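Hypothetical protein RPA3614 (Rhodopseudomonas palustris, PDB 2HHG) is of unknown function but carries a rhodanese-like domain and may act as a thiosulfate-cyanide sulfurtransferase. Local coordinates at residues R46-G59 against G120-E132. Sequence-based numbering, arbitrary orientation.
Sequences RDPREIERDGKIPG and GFGAWRDAGGPIE
In this rhodanese-like domain, the loop leaving helix 48-54 packs on helix 120-126 and the tail beyond it, through Phe121 and Trp124 on the one side and Ile57 on the other, with Lys56 and Glu132 paired by their backbones. Ile57 lays its CD1 over the indole face, 3.5 Å from the six-membered ring's centroid and only 7° off its normal, a CH-pi contact suited to a branched aliphatic chain. Trp124 meanwhile turns NE1 to Pro130 O at 2.7 Å, tying the tail back to the helix. A leucine at Trp124 would probably leave Pro130 O without this donor and Ile57 without its flat platform. Lys56 N donates to Glu132 O at 2.9 Å, and Glu132 N returns a nearly straight bond to Lys56 O at 2.8 Å. Gly55 suits the turn before this pair: with positive phi, a CB would jam against Asp54 O and strike Glu132 O. Phe121 takes the Arg46 guanidinium off-centre over one face, with CZ 4.5 Å from the ring centroid, while Arg46 NH2 holds Gly55 O and also bridges to Asp44. Ending helix 48-54, Asp54 OD1 forms a salt bridge with Arg125 NH1 (3.1 Å, weak hydrogen bond), networked with Arg53. Trp124 also touches Ile117 in the 1-5-4-2-3 parallel sheet of the rhodanese fold.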
loop_
_atom_site.group_PDB
_atom_site.type_symbol
_atom_site.label_atom_id
_atom_site.label_comp_id
_atom_site.label_asym_id
_atom_site.label_seq_id
_atom_site.Cartn_x
_atom_site.Cartn_y
_atom_site.Cartn_z
ATOM N N ARG A 46 -3.851 -0.800 -6.039
ATOM C CA ARG A 46 -4.084 -1.663 -7.198
ATOM C C ARG A 46 -4.613 -0.920 -8.417
ATOM O O ARG A 46 -5.180 0.165 -8.318
ATOM C CB ARG A 46 -5.055 -2.785 -6.834
ATOM C CG ARG A 46 -4.478 -3.781 -5.836
ATOM C CD ARG A 46 -5.501 -4.809 -5.428
ATOM N NE ARG A 46 -6.618 -4.167 -4.749
ATOM C CZ ARG A 46 -7.821 -4.704 -4.594
ATOM N NH1 ARG A 46 -8.080 -5.922 -5.052
ATOM N NH2 ARG A 46 -8.760 -4.020 -3.961
ATOM N N ASP A 47 -4.415 -1.534 -9.577
ATOM C CA ASP A 47 -5.043 -1.084 -10.801
ATOM C C ASP A 47 -6.568 -1.221 -10.627
ATOM O O ASP A 47 -7.040 -2.178 -9.998
ATOM C CB ASP A 47 -4.524 -1.946 -11.956
ATOM C CG ASP A 47 -5.081 -1.537 -13.303
ATOM O OD1 ASP A 47 -6.252 -1.847 -13.595
ATOM O OD2 ASP A 47 -4.337 -0.921 -14.094
ATOM N N PRO A 48 -7.352 -0.268 -11.166
ATOM C CA PRO A 48 -8.810 -0.326 -11.003
ATOM C C PRO A 48 -9.446 -1.617 -11.532
ATOM O O PRO A 48 -10.516 -2.016 -11.061
ATOM C CB PRO A 48 -9.300 0.885 -11.814
ATOM C CG PRO A 48 -8.184 1.188 -12.760
ATOM C CD PRO A 48 -6.954 0.903 -11.969
ATOM N N ARG A 49 -8.799 -2.274 -12.488
ATOM C CA ARG A 49 -9.326 -3.516 -13.045
ATOM C C ARG A 49 -9.174 -4.688 -12.069
ATOM O O ARG A 49 -10.004 -5.599 -12.040
ATOM C CB ARG A 49 -8.668 -3.809 -14.391
ATOM C CG ARG A 49 -8.998 -2.776 -15.458
ATOM C CD ARG A 49 -8.088 -2.876 -16.671
ATOM N NE ARG A 49 -6.731 -2.438 -16.358
ATOM C CZ ARG A 49 -5.757 -2.294 -17.252
ATOM N NH1 ARG A 49 -5.981 -2.543 -18.538
ATOM N NH2 ARG A 49 -4.564 -1.881 -16.856
ATOM N N GLU A 50 -8.131 -4.651 -11.250
ATOM C CA GLU A 50 -7.988 -5.591 -10.138
ATOM C C GLU A 50 -9.097 -5.370 -9.107
ATOM O O GLU A 50 -9.697 -6.325 -8.592
ATOM C CB GLU A 50 -6.638 -5.411 -9.450
ATOM C CG GLU A 50 -5.424 -5.728 -10.281
ATOM C CD GLU A 50 -4.151 -5.438 -9.526
ATOM O OE1 GLU A 50 -3.677 -4.286 -9.553
ATOM O OE2 GLU A 50 -3.620 -6.363 -8.895
ATOM N N ILE A 51 -9.347 -4.104 -8.785
ATOM C CA ILE A 51 -10.359 -3.735 -7.795
ATOM C C ILE A 51 -11.751 -4.161 -8.267
ATOM O O ILE A 51 -12.533 -4.738 -7.497
ATOM C CB ILE A 51 -10.321 -2.216 -7.491
ATOM C CG1 ILE A 51 -8.928 -1.793 -7.000
ATOM C CG2 ILE A 51 -11.403 -1.837 -6.471
ATOM C CD1 ILE A 51 -8.744 -0.293 -6.827
ATOM N N GLU A 52 -12.049 -3.907 -9.538
ATOM C CA GLU A 52 -13.339 -4.312 -10.098
ATOM C C GLU A 52 -13.551 -5.823 -10.001
ATOM O O GLU A 52 -14.640 -6.275 -9.627
ATOM C CB GLU A 52 -13.497 -3.827 -11.542
ATOM C CG GLU A 52 -14.848 -4.212 -12.161
ATOM C CD GLU A 52 -15.094 -3.585 -13.519
ATOM O OE1 GLU A 52 -14.183 -2.924 -14.060
ATOM O OE2 GLU A 52 -16.216 -3.753 -14.041
ATOM N N ARG A 53 -12.510 -6.593 -10.304
ATOM C CA ARG A 53 -12.597 -8.051 -10.305
ATOM C C ARG A 53 -12.762 -8.641 -8.903
ATOM O O ARG A 53 -13.616 -9.506 -8.680
ATOM C CB ARG A 53 -11.361 -8.646 -10.991
ATOM C CG ARG A 53 -11.358 -10.169 -11.101
ATOM C CD ARG A 53 -10.008 -10.711 -11.560
ATOM N NE ARG A 53 -8.920 -10.312 -10.668
ATOM C CZ ARG A 53 -7.942 -9.468 -10.991
ATOM N NH1 ARG A 53 -7.883 -8.921 -12.201
ATOM N NH2 ARG A 53 -7.013 -9.174 -10.095
ATOM N N ASP A 54 -11.960 -8.151 -7.961
ATOM C CA ASP A 54 -11.797 -8.815 -6.669
ATOM C C ASP A 54 -12.481 -8.127 -5.489
ATOM O O ASP A 54 -12.610 -8.723 -4.416
ATOM C CB ASP A 54 -10.305 -8.998 -6.369
ATOM C CG ASP A 54 -9.626 -9.958 -7.331
ATOM O OD1 ASP A 54 -10.257 -10.963 -7.726
ATOM O OD2 ASP A 54 -8.453 -9.713 -7.683
ATOM N N GLY A 55 -12.918 -6.888 -5.682
ATOM C CA GLY A 55 -13.427 -6.078 -4.579
ATOM C C GLY A 55 -12.298 -5.382 -3.840
ATOM O O GLY A 55 -11.141 -5.415 -4.281
ATOM N N LYS A 56 -12.631 -4.765 -2.708
ATOM C CA LYS A 56 -11.691 -3.931 -1.966
ATOM C C LYS A 56 -11.976 -3.939 -0.464
ATOM O O LYS A 56 -13.027 -4.415 -0.003
ATOM C CB LYS A 56 -11.747 -2.493 -2.491
ATOM C CG LYS A 56 -13.081 -1.793 -2.268
ATOM C CD LYS A 56 -13.060 -0.410 -2.876
ATOM C CE LYS A 56 -14.447 0.194 -2.893
ATOM N NZ LYS A 56 -14.442 1.563 -3.468
ATOM N N ILE A 57 -11.036 -3.402 0.301
ATOM C CA ILE A 57 -11.232 -3.209 1.726
ATOM C C ILE A 57 -12.183 -2.022 1.913
ATOM O O ILE A 57 -11.942 -0.947 1.370
ATOM C CB ILE A 57 -9.879 -2.981 2.426
ATOM C CG1 ILE A 57 -9.028 -4.252 2.319
ATOM C CG2 ILE A 57 -10.089 -2.585 3.877
ATOM C CD1 ILE A 57 -7.621 -4.133 2.891
ATOM N N PRO A 58 -13.295 -2.221 2.647
ATOM C CA PRO A 58 -14.255 -1.134 2.816
ATOM C C PRO A 58 -13.625 0.124 3.392
ATOM O O PRO A 58 -12.833 0.064 4.333
ATOM C CB PRO A 58 -15.289 -1.727 3.783
ATOM C CG PRO A 58 -15.205 -3.196 3.563
ATOM C CD PRO A 58 -13.748 -3.453 3.318
ATOM N N GLY A 59 -13.960 1.258 2.794
ATOM C CA GLY A 59 -13.484 2.535 3.289
ATOM C C GLY A 59 -12.067 2.877 2.858
ATOM O O GLY A 59 -11.549 3.924 3.239
ATOM N N GLY A 120 -1.151 -8.955 1.089
ATOM C CA GLY A 120 -2.083 -8.163 0.293
ATOM C C GLY A 120 -3.545 -8.548 0.428
ATOM O O GLY A 120 -3.953 -9.223 1.387
ATOM N N PHE A 121 -4.330 -8.116 -0.549
ATOM C CA PHE A 121 -5.751 -8.390 -0.568
ATOM C C PHE A 121 -6.040 -9.881 -0.725
ATOM O O PHE A 121 -7.057 -10.366 -0.234
ATOM C CB PHE A 121 -6.436 -7.589 -1.675
ATOM C CG PHE A 121 -7.928 -7.570 -1.561
ATOM C CD1 PHE A 121 -8.548 -6.938 -0.486
ATOM C CD2 PHE A 121 -8.718 -8.187 -2.519
ATOM C CE1 PHE A 121 -9.942 -6.922 -0.373
ATOM C CE2 PHE A 121 -10.108 -8.173 -2.411
ATOM C CZ PHE A 121 -10.715 -7.535 -1.343
ATOM N N GLY A 122 -5.149 -10.608 -1.398
ATOM C CA GLY A 122 -5.284 -12.062 -1.526
ATOM C C GLY A 122 -5.340 -12.748 -0.168
ATOM O O GLY A 122 -6.233 -13.567 0.093
ATOM N N ALA A 123 -4.401 -12.404 0.709
ATOM C CA ALA A 123 -4.380 -12.946 2.071
ATOM C C ALA A 123 -5.564 -12.459 2.911
ATOM O O ALA A 123 -6.120 -13.216 3.715
ATOM C CB ALA A 123 -3.073 -12.602 2.753
ATOM N N TRP A 124 -5.933 -11.192 2.724
ATOM C CA TRP A 124 -7.103 -10.597 3.375
ATOM C C TRP A 124 -8.365 -11.393 3.040
ATOM O O TRP A 124 -9.124 -11.778 3.935
ATOM C CB TRP A 124 -7.244 -9.148 2.912
ATOM C CG TRP A 124 -8.362 -8.358 3.524
ATOM C CD1 TRP A 124 -9.674 -8.377 3.157
ATOM C CD2 TRP A 124 -8.243 -7.369 4.550
ATOM N NE1 TRP A 124 -10.391 -7.488 3.919
ATOM C CE2 TRP A 124 -9.536 -6.856 4.782
ATOM C CE3 TRP A 124 -7.172 -6.878 5.308
ATOM C CZ2 TRP A 124 -9.784 -5.867 5.729
ATOM C CZ3 TRP A 124 -7.419 -5.895 6.245
ATOM C CH2 TRP A 124 -8.715 -5.402 6.450
ATOM N N ARG A 125 -8.586 -11.628 1.751
ATOM C CA ARG A 125 -9.710 -12.435 1.277
ATOM C C ARG A 125 -9.680 -13.869 1.813
ATOM O O ARG A 125 -10.715 -14.397 2.246
ATOM C CB ARG A 125 -9.730 -12.439 -0.250
ATOM C CG ARG A 125 -10.877 -13.222 -0.867
ATOM C CD ARG A 125 -10.914 -13.039 -2.372
ATOM N NE ARG A 125 -9.673 -13.477 -3.007
ATOM C CZ ARG A 125 -9.337 -13.214 -4.267
ATOM N NH1 ARG A 125 -10.149 -12.512 -5.050
ATOM N NH2 ARG A 125 -8.184 -13.658 -4.750
ATOM N N ASP A 126 -8.504 -14.491 1.787
ATOM C CA ASP A 126 -8.350 -15.864 2.274
ATOM C C ASP A 126 -8.722 -15.992 3.752
ATOM O O ASP A 126 -9.254 -17.019 4.174
ATOM C CB ASP A 126 -6.924 -16.370 2.045
ATOM C CG ASP A 126 -6.619 -16.642 0.579
ATOM O OD1 ASP A 126 -7.561 -16.748 -0.238
ATOM O OD2 ASP A 126 -5.420 -16.744 0.246
ATOM N N ALA A 127 -8.450 -14.942 4.524
ATOM C CA ALA A 127 -8.749 -14.913 5.953
ATOM C C ALA A 127 -10.204 -14.536 6.250
ATOM O O ALA A 127 -10.625 -14.531 7.411
ATOM C CB ALA A 127 -7.798 -13.959 6.662
ATOM N N GLY A 128 -10.963 -14.229 5.202
ATOM C CA GLY A 128 -12.362 -13.836 5.333
ATOM C C GLY A 128 -12.549 -12.413 5.825
ATOM O O GLY A 128 -13.563 -12.097 6.445
ATOM N N GLY A 129 -11.583 -11.541 5.531
ATOM C CA GLY A 129 -11.672 -10.131 5.919
ATOM C C GLY A 129 -12.825 -9.391 5.262
ATOM O O GLY A 129 -13.351 -9.843 4.244
ATOM N N PRO A 130 -13.241 -8.255 5.851
ATOM C CA PRO A 130 -14.303 -7.427 5.270
ATOM C C PRO A 130 -14.017 -7.056 3.813
ATOM O O PRO A 130 -12.914 -6.601 3.491
ATOM C CB PRO A 130 -14.290 -6.176 6.156
ATOM C CG PRO A 130 -13.774 -6.662 7.470
ATOM C CD PRO A 130 -12.745 -7.700 7.123
ATOM N N ILE A 131 -14.997 -7.265 2.938
ATOM C CA ILE A 131 -14.841 -6.954 1.517
ATOM C C ILE A 131 -16.048 -6.186 1.000
ATOM O O ILE A 131 -17.201 -6.525 1.305
ATOM C CB ILE A 131 -14.617 -8.225 0.654
ATOM C CG1 ILE A 131 -13.270 -8.877 0.981
ATOM C CG2 ILE A 131 -14.671 -7.891 -0.844
ATOM C CD1 ILE A 131 -13.062 -10.230 0.320
ATOM N N GLU A 132 -15.767 -5.144 0.226
ATOM C CA GLU A 132 -16.781 -4.431 -0.535
ATOM C C GLU A 132 -16.606 -4.759 -2.014
ATOM O O GLU A 132 -15.502 -4.657 -2.559
ATOM C CB GLU A 132 -16.658 -2.926 -0.310
ATOM C CG GLU A 132 -17.575 -2.091 -1.198
ATOM C CD GLU A 132 -17.357 -0.605 -1.036
ATOM O OE1 GLU A 132 -16.725 -0.198 -0.041
ATOM O OE2 GLU A 132 -17.822 0.159 -1.907
HETATM O O HOH W 1 -15.304 1.706 0.468
#